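Local coordinates for dITP/XTP pyrophosphatase (Staphylococcus aureus, PDB 4BNQ), which probably hydrolyses non-canonical purine nucleoside triphosphates such as XTP, dITP and ITP to their monophosphates and diphosphate, using magnesium, and so cleans the nucleotide pool, at residues A[11-16]-A[147-152]; A[17-22]-A[167-172]; A[65-70]-A[176-181]. All coordinates share one frame; numbering follows the deposited sequence.

Interaction 1. Residues A[11-16]-A[147-152]; sequences QGKIND and NGFGYD. With PO4 (phosphate ion), chain C.
The ring of Phe149 lies against the first turn of helix 11-20, with Gly12 beneath one face. Gly12 CA stands 3.9 Å from the centroid of the Phe149 ring and 26° off the ring normal, a CH-pi contact offset toward the rim. Packing continues along the ring: Phe149 CE1 is 3.5 Å from Gly12 C, and Lys13 CG reaches Phe149 CZ at 3.9 Å, the lysine chain crossing the phenylalanine at about a right angle. With chi1 at 66°, Phe149 CG sits between its own backbone N and carbonyl carbon, which turns the ring toward the helix. Both segments carry residues of the predicted substrate site of the HAM1 family, and residues 149-152 form a type II' beta turn.

One polar group reaches the ring edge; the other polar bonds lie beside it. Asp16 OD2 approaches the edge of Phe149 near its plane, 3.6 Å from Phe149 CE1, while its stronger partners are Lys172 and Arg178. Within the turn, Phe149 N donates to Asp152 OD2 at 2.9 Å, meeting it from above the carboxylate plane. Beyond CG the Lys13 chain is extended, and Lys13 NZ donates a hydrogen bond of 2.8 Å to O1 of a phosphate ion, probably a crystallisation component, which Ser8, Asn9 and Lys52 also bind.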
# COMPACT_ATOMS: atom_id res chain seq x y z
N GLN A 11 5.84 1.84 -22.80
CA GLN A 11 4.78 0.92 -23.18
C GLN A 11 4.52 -0.15 -22.12
O GLN A 11 3.40 -0.64 -22.01
CB GLN A 11 5.06 0.28 -24.55
CG GLN A 11 5.13 1.29 -25.69
CD GLN A 11 3.79 1.96 -25.96
OE1 GLN A 11 2.73 1.41 -25.64
NE2 GLN A 11 3.83 3.16 -26.54
N GLY A 12 5.55 -0.47 -21.34
CA GLY A 12 5.42 -1.38 -20.22
C GLY A 12 4.50 -0.80 -19.16
O GLY A 12 3.58 -1.49 -18.69
N LYS A 13 4.72 0.47 -18.80
CA LYS A 13 3.84 1.16 -17.87
C LYS A 13 2.39 1.19 -18.36
O LYS A 13 1.47 0.91 -17.59
CB LYS A 13 4.32 2.59 -17.63
CG LYS A 13 5.65 2.71 -16.90
CD LYS A 13 5.85 4.15 -16.44
CE LYS A 13 7.28 4.39 -15.95
NZ LYS A 13 7.52 5.85 -15.76
N ILE A 14 2.19 1.55 -19.63
CA ILE A 14 0.84 1.58 -20.19
C ILE A 14 0.16 0.22 -20.06
O ILE A 14 -1.00 0.14 -19.66
CB ILE A 14 0.81 2.06 -21.67
CG1 ILE A 14 0.70 3.58 -21.74
CG2 ILE A 14 -0.43 1.57 -22.37
CD1 ILE A 14 1.82 4.30 -21.23
N ASN A 15 0.88 -0.85 -20.35
CA ASN A 15 0.36 -2.20 -20.15
C ASN A 15 -0.09 -2.44 -18.72
O ASN A 15 -1.17 -2.98 -18.49
CB ASN A 15 1.39 -3.24 -20.58
CG ASN A 15 1.75 -3.13 -22.05
OD1 ASN A 15 0.92 -2.72 -22.88
ND2 ASN A 15 2.99 -3.48 -22.39
N ASP A 16 0.73 -2.05 -17.75
CA ASP A 16 0.37 -2.24 -16.34
C ASP A 16 -0.88 -1.46 -16.03
O ASP A 16 -1.73 -1.90 -15.28
CB ASP A 16 1.45 -1.72 -15.41
CG ASP A 16 2.64 -2.64 -15.30
OD1 ASP A 16 2.65 -3.68 -15.97
OD2 ASP A 16 3.56 -2.29 -14.53
N ASN A 147 8.18 -11.73 -18.19
CA ASN A 147 7.08 -10.77 -18.26
C ASN A 147 7.51 -9.41 -17.73
O ASN A 147 8.60 -9.27 -17.18
CB ASN A 147 5.87 -11.25 -17.45
CG ASN A 147 5.20 -12.47 -18.05
OD1 ASN A 147 5.27 -12.71 -19.26
ND2 ASN A 147 4.55 -13.27 -17.19
N GLY A 148 6.65 -8.41 -17.88
CA GLY A 148 6.91 -7.10 -17.33
C GLY A 148 7.97 -6.38 -18.13
O GLY A 148 8.09 -6.60 -19.34
N PHE A 149 8.75 -5.54 -17.46
CA PHE A 149 9.74 -4.71 -18.13
C PHE A 149 10.72 -4.14 -17.10
O PHE A 149 10.57 -4.37 -15.89
CB PHE A 149 9.05 -3.55 -18.86
CG PHE A 149 8.37 -2.57 -17.94
CD1 PHE A 149 7.11 -2.85 -17.43
CD2 PHE A 149 9.00 -1.40 -17.54
CE1 PHE A 149 6.48 -1.96 -16.56
CE2 PHE A 149 8.39 -0.52 -16.67
CZ PHE A 149 7.12 -0.80 -16.18
N GLY A 150 11.71 -3.39 -17.57
CA GLY A 150 12.64 -2.74 -16.66
C GLY A 150 13.36 -3.73 -15.77
O GLY A 150 13.85 -4.74 -16.24
N TYR A 151 13.41 -3.45 -14.47
CA TYR A 151 14.16 -4.31 -13.56
C TYR A 151 13.33 -5.49 -13.09
O TYR A 151 13.75 -6.24 -12.20
CB TYR A 151 14.70 -3.53 -12.36
CG TYR A 151 15.65 -2.41 -12.73
CD1 TYR A 151 17.01 -2.66 -12.93
CD2 TYR A 151 15.20 -1.11 -12.90
CE1 TYR A 151 17.88 -1.65 -13.28
CE2 TYR A 151 16.06 -0.09 -13.25
CZ TYR A 151 17.40 -0.37 -13.44
OH TYR A 151 18.25 0.65 -13.78
N ASP A 152 12.15 -5.67 -13.67
CA ASP A 152 11.30 -6.79 -13.27
C ASP A 152 12.02 -8.15 -13.11
O ASP A 152 11.79 -8.85 -12.12
CB ASP A 152 10.08 -6.90 -14.19
CG ASP A 152 9.06 -5.81 -13.92
OD1 ASP A 152 9.31 -5.03 -12.97
OD2 ASP A 152 8.02 -5.73 -14.63
P PO4 C . 8.16 7.75 -18.80
O1 PO4 C . 6.90 7.43 -17.99
O2 PO4 C . 9.08 6.56 -18.79
O3 PO4 C . 8.87 8.93 -18.15
O4 PO4 C . 7.80 8.11 -20.21

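Interaction 2. Residues A[17-22]-A[167-172]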
# COMPACT_ATOMS: atom_id res chain seq x y z
N PHE A 17 -0.96 -0.25 -16.58
CA PHE A 17 -2.08 0.61 -16.27
C PHE A 17 -3.37 0.03 -16.82
O PHE A 17 -4.43 0.22 -16.24
CB PHE A 17 -1.84 2.02 -16.79
CG PHE A 17 -0.95 2.85 -15.91
CD1 PHE A 17 -1.33 3.14 -14.60
CD2 PHE A 17 0.27 3.31 -16.36
CE1 PHE A 17 -0.49 3.90 -13.76
CE2 PHE A 17 1.11 4.06 -15.53
CZ PHE A 17 0.72 4.35 -14.23
N LYS A 18 -3.27 -0.69 -17.94
CA LYS A 18 -4.45 -1.29 -18.55
C LYS A 18 -5.01 -2.41 -17.66
O LYS A 18 -6.22 -2.51 -17.50
CB LYS A 18 -4.17 -1.79 -19.98
CG LYS A 18 -4.14 -0.64 -20.99
CD LYS A 18 -3.82 -1.12 -22.41
CE LYS A 18 -2.45 -1.75 -22.48
NZ LYS A 18 -2.06 -2.15 -23.87
N VAL A 19 -4.11 -3.20 -17.08
CA VAL A 19 -4.48 -4.21 -16.08
C VAL A 19 -5.17 -3.59 -14.87
O VAL A 19 -6.19 -4.08 -14.40
CB VAL A 19 -3.24 -4.98 -15.59
CG1 VAL A 19 -3.63 -5.94 -14.43
CG2 VAL A 19 -2.58 -5.72 -16.75
N ILE A 20 -4.62 -2.48 -14.39
CA ILE A 20 -5.07 -1.81 -13.16
C ILE A 20 -6.35 -0.97 -13.35
O ILE A 20 -7.06 -0.72 -12.38
CB ILE A 20 -3.93 -0.92 -12.61
CG1 ILE A 20 -2.86 -1.79 -11.95
CG2 ILE A 20 -4.41 0.07 -11.58
CD1 ILE A 20 -1.53 -1.05 -11.84
N PHE A 21 -6.64 -0.55 -14.57
CA PHE A 21 -7.90 0.16 -14.86
C PHE A 21 -8.71 -0.62 -15.89
O PHE A 21 -8.85 -0.15 -17.02
CB PHE A 21 -7.63 1.52 -15.49
CG PHE A 21 -6.99 2.54 -14.58
CD1 PHE A 21 -7.71 3.15 -13.56
CD2 PHE A 21 -5.68 2.93 -14.78
CE1 PHE A 21 -7.11 4.11 -12.74
CE2 PHE A 21 -5.09 3.90 -13.97
CZ PHE A 21 -5.80 4.49 -12.96
N PRO A 22 -9.25 -1.80 -15.52
CA PRO A 22 -9.93 -2.60 -16.55
C PRO A 22 -11.25 -1.96 -16.97
O PRO A 22 -11.75 -2.28 -18.05
CB PRO A 22 -10.18 -3.95 -15.86
CG PRO A 22 -10.20 -3.62 -14.39
CD PRO A 22 -9.24 -2.47 -14.20
N LEU A 167 5.71 -13.07 -12.44
CA LEU A 167 4.29 -12.96 -12.15
C LEU A 167 3.51 -12.72 -13.45
O LEU A 167 4.01 -12.05 -14.36
CB LEU A 167 4.03 -11.78 -11.22
CG LEU A 167 4.77 -11.74 -9.88
CD1 LEU A 167 4.45 -10.43 -9.15
CD2 LEU A 167 4.40 -12.95 -9.03
N SER A 168 2.30 -13.25 -13.52
CA SER A 168 1.40 -12.93 -14.63
C SER A 168 1.09 -11.45 -14.57
O SER A 168 1.26 -10.83 -13.52
CB SER A 168 0.10 -13.73 -14.51
OG SER A 168 -0.68 -13.26 -13.42
N LYS A 169 0.61 -10.87 -15.67
CA LYS A 169 0.28 -9.46 -15.65
C LYS A 169 -0.76 -9.19 -14.58
O LYS A 169 -0.67 -8.19 -13.87
CB LYS A 169 -0.13 -8.94 -17.04
CG LYS A 169 -1.46 -9.47 -17.60
CD LYS A 169 -1.74 -8.85 -18.99
CE LYS A 169 -3.16 -9.14 -19.47
NZ LYS A 169 -3.43 -10.58 -19.61
N GLU A 170 -1.69 -10.12 -14.39
CA GLU A 170 -2.75 -9.96 -13.38
C GLU A 170 -2.20 -9.95 -11.96
O GLU A 170 -2.57 -9.10 -11.16
CB GLU A 170 -3.82 -11.06 -13.51
CG GLU A 170 -4.64 -11.01 -14.81
CD GLU A 170 -3.82 -11.43 -16.04
OE1 GLU A 170 -2.71 -11.98 -15.87
OE2 GLU A 170 -4.28 -11.20 -17.18
N GLN A 171 -1.32 -10.89 -11.65
CA GLN A 171 -0.73 -10.94 -10.31
C GLN A 171 0.15 -9.71 -9.99
O GLN A 171 0.09 -9.19 -8.88
CB GLN A 171 0.10 -12.22 -10.16
CG GLN A 171 -0.69 -13.53 -10.32
CD GLN A 171 0.24 -14.72 -10.50
OE1 GLN A 171 1.42 -14.56 -10.83
NE2 GLN A 171 -0.29 -15.92 -10.28
N LYS A 172 0.97 -9.27 -10.95
CA LYS A 172 1.80 -8.08 -10.76
C LYS A 172 0.90 -6.91 -10.38
O LYS A 172 1.17 -6.18 -9.43
CB LYS A 172 2.60 -7.74 -12.04
CG LYS A 172 3.73 -6.74 -11.85
CD LYS A 172 4.27 -6.16 -13.19
CE LYS A 172 5.17 -4.92 -12.95
NZ LYS A 172 5.78 -4.28 -14.18
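Val19 meets Lys169 through both of its methyl groups, the apolar part of a small surface contact between helix 11-20 and the start of helix 169-175. Val19 CG2 lies 3.9 Å from Lys169 CD and also touches CG and CB, so the valine rests on the aliphatic stem of the lysine and not on its ammonium group. Val19 CG1, placed anti to the valine backbone N (chi1 175°), instead faces the opposing backbone, 3.8 Å from Lys169 O and 4.2 Å from Glu170 CA.

The polar bonds lie within 167-172. Lys169 is bent at chi4, and its NZ forms a salt bridge of 2.6 Å with Glu170 OE2 on the syn side of the carboxylate. This pairing ties down the end of the chain whose stem Val19 covers. Two further bonds fix the helix start: Gln171 N donates to Ser168 OG at 3.0 Å and nearly straight (168°), while Ser168 N donates to Gln171 OE1 at 3.1 Å, approaching from above the amide carbonyl plane. Ser168 is thus the N-cap, and the reciprocal bonds make a capping box at the head of the helix that carries Lys172 of the predicted substrate site.

Interaction 3. Residues A[65-70]-A[176-181]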
# COMPACT_ATOMS: atom_id res chain seq x y z
N ILE A 65 -2.61 11.77 -16.26
CA ILE A 65 -1.69 11.34 -15.21
C ILE A 65 -0.32 11.00 -15.79
O ILE A 65 -0.19 10.58 -16.94
CB ILE A 65 -2.20 10.13 -14.41
CG1 ILE A 65 -2.33 8.90 -15.31
CG2 ILE A 65 -3.52 10.45 -13.74
CD1 ILE A 65 -2.69 7.62 -14.54
N ALA A 66 0.70 11.14 -14.97
CA ALA A 66 2.01 10.69 -15.37
C ALA A 66 2.59 9.84 -14.25
O ALA A 66 2.03 9.79 -13.14
CB ALA A 66 2.91 11.86 -15.69
N ASP A 67 3.70 9.18 -14.55
CA ASP A 67 4.28 8.19 -13.67
C ASP A 67 5.80 8.36 -13.72
O ASP A 67 6.40 8.42 -14.80
CB ASP A 67 3.87 6.81 -14.19
CG ASP A 67 4.58 5.65 -13.46
OD1 ASP A 67 5.82 5.65 -13.30
OD2 ASP A 67 3.87 4.71 -13.05
N ASP A 68 6.43 8.47 -12.55
CA ASP A 68 7.88 8.37 -12.50
C ASP A 68 8.26 7.39 -11.42
O ASP A 68 7.97 7.61 -10.25
CB ASP A 68 8.54 9.72 -12.28
CG ASP A 68 10.00 9.73 -12.72
OD1 ASP A 68 10.24 9.74 -13.94
OD2 ASP A 68 10.90 9.69 -11.86
N SER A 69 8.90 6.29 -11.84
CA SER A 69 9.17 5.18 -10.94
C SER A 69 10.64 4.81 -11.01
O SER A 69 11.34 5.16 -11.95
CB SER A 69 8.35 3.96 -11.36
OG SER A 69 6.96 4.24 -11.41
N GLY A 70 11.11 4.08 -10.00
CA GLY A 70 12.48 3.62 -9.98
C GLY A 70 12.74 2.58 -8.91
O GLY A 70 11.85 2.16 -8.18
N SER A 176 2.09 -4.53 -7.21
CA SER A 176 3.19 -3.66 -7.59
C SER A 176 3.11 -2.31 -6.88
O SER A 176 2.05 -1.93 -6.37
CB SER A 176 3.21 -3.44 -9.10
OG SER A 176 2.17 -2.54 -9.48
N HIS A 177 4.24 -1.62 -6.85
CA HIS A 177 4.34 -0.24 -6.38
C HIS A 177 3.37 0.69 -7.13
O HIS A 177 2.83 1.64 -6.55
CB HIS A 177 5.79 0.24 -6.53
CG HIS A 177 6.36 0.05 -7.91
ND1 HIS A 177 6.39 -1.19 -8.54
CD2 HIS A 177 6.91 0.92 -8.77
CE1 HIS A 177 6.94 -1.05 -9.72
NE2 HIS A 177 7.27 0.21 -9.90
N ARG A 178 3.16 0.40 -8.41
CA ARG A 178 2.26 1.19 -9.23
C ARG A 178 0.81 0.89 -8.85
O ARG A 178 -0.02 1.78 -8.82
CB ARG A 178 2.52 0.89 -10.70
CG ARG A 178 1.75 1.75 -11.70
CD ARG A 178 2.57 1.98 -12.99
NE ARG A 178 3.49 0.90 -13.25
CZ ARG A 178 4.81 1.00 -13.29
NH1 ARG A 178 5.42 2.18 -13.13
NH2 ARG A 178 5.53 -0.09 -13.48
N ARG A 179 0.50 -0.37 -8.54
CA ARG A 179 -0.83 -0.69 -8.03
C ARG A 179 -1.09 0.08 -6.75
O ARG A 179 -2.18 0.61 -6.55
CB ARG A 179 -0.99 -2.19 -7.78
CG ARG A 179 -2.26 -2.54 -7.01
CD ARG A 179 -3.50 -2.14 -7.80
NE ARG A 179 -4.71 -2.21 -6.99
CZ ARG A 179 -5.61 -3.19 -7.08
NH1 ARG A 179 -5.42 -4.17 -7.95
NH2 ARG A 179 -6.68 -3.17 -6.30
N ASN A 180 -0.08 0.16 -5.88
CA ASN A 180 -0.27 0.82 -4.59
C ASN A 180 -0.49 2.32 -4.74
O ASN A 180 -1.29 2.90 -4.02
CB ASN A 180 0.90 0.56 -3.64
CG ASN A 180 0.86 -0.83 -3.06
OD1 ASN A 180 -0.19 -1.46 -3.01
ND2 ASN A 180 2.01 -1.34 -2.63
N ALA A 181 0.24 2.95 -5.65
CA ALA A 181 0.06 4.37 -5.92
C ALA A 181 -1.32 4.64 -6.48
O ALA A 181 -1.95 5.63 -6.13
CB ALA A 181 1.10 4.85 -6.90
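Strand 65-70 and the first turn of helix 177-191 are inclined at 139° between their N-to-C directions, with an axis separation of 10.6 Å at closest approach. Ser69 and Arg178 are nearest in register, their CA atoms 8.2 Å apart. The strand belongs to the long antiparallel sheet of the HAM1 fold, pairing with strand 112-123, and the helix packs over one face of it. Asp67 and Ser69 direct their CB atoms toward the helix, whereas Asp68, the predicted proton acceptor and magnesium ligand, points away from it. At the helix start Ser176 is the N-cap, its OG accepting from Arg179 N at 2.9 Å.

A buried salt bridge carries the contact. Arg178 NH1 donates to Asp67 OD2 at 3.0 Å with an angle of 169°; the acceptor lies close to the guanidinium plane and is met on the syn side of the carboxylate. The two flat groups are turned 38° apart, and their side chains cross at about a right angle. Arg178 starts with CG anti to the backbone N, then bends at chi2 and chi3, bringing its end nearer the strand than its first bond alone would. The arginine has a second carboxylate partner, Asp16, through NH2, while Asp67 OD1 is paired with Lys13, so each of the two groups has a second partner of opposite charge. A lighter van der Waals contact has Ser69 CB at the edge of the His177 ring, 4.2 Å from His177 NE2, and that ring is stacked with Phe115. Ser69 OG closes the network by donating to Asp67 OD1 at 2.6 Å, on the syn side of the carboxylate.

The three contacts lie about 10 to 13 Å apart, centre to centre. Interactions 1 and 2 share helix 11-20, while interactions 2 and 3 use the consecutive helices 169-175 and 177-191. Along the chain come 11-16, 17-22 and 65-70, then 147-152, 167-172 and 176-181 in the same order, so every pair of contacts crosses. Asp152 OD2 of interaction 1 forms a salt bridge with Lys172 NZ of interaction 2, and Phe17 CZ packs on Arg178 CD of interaction 3. Distant parts of the sequence thus converge on the predicted substrate site, which interaction 2 joins only through Lys172; its Val19 side chain is about 9 Å from that of Arg178, between nearest atoms.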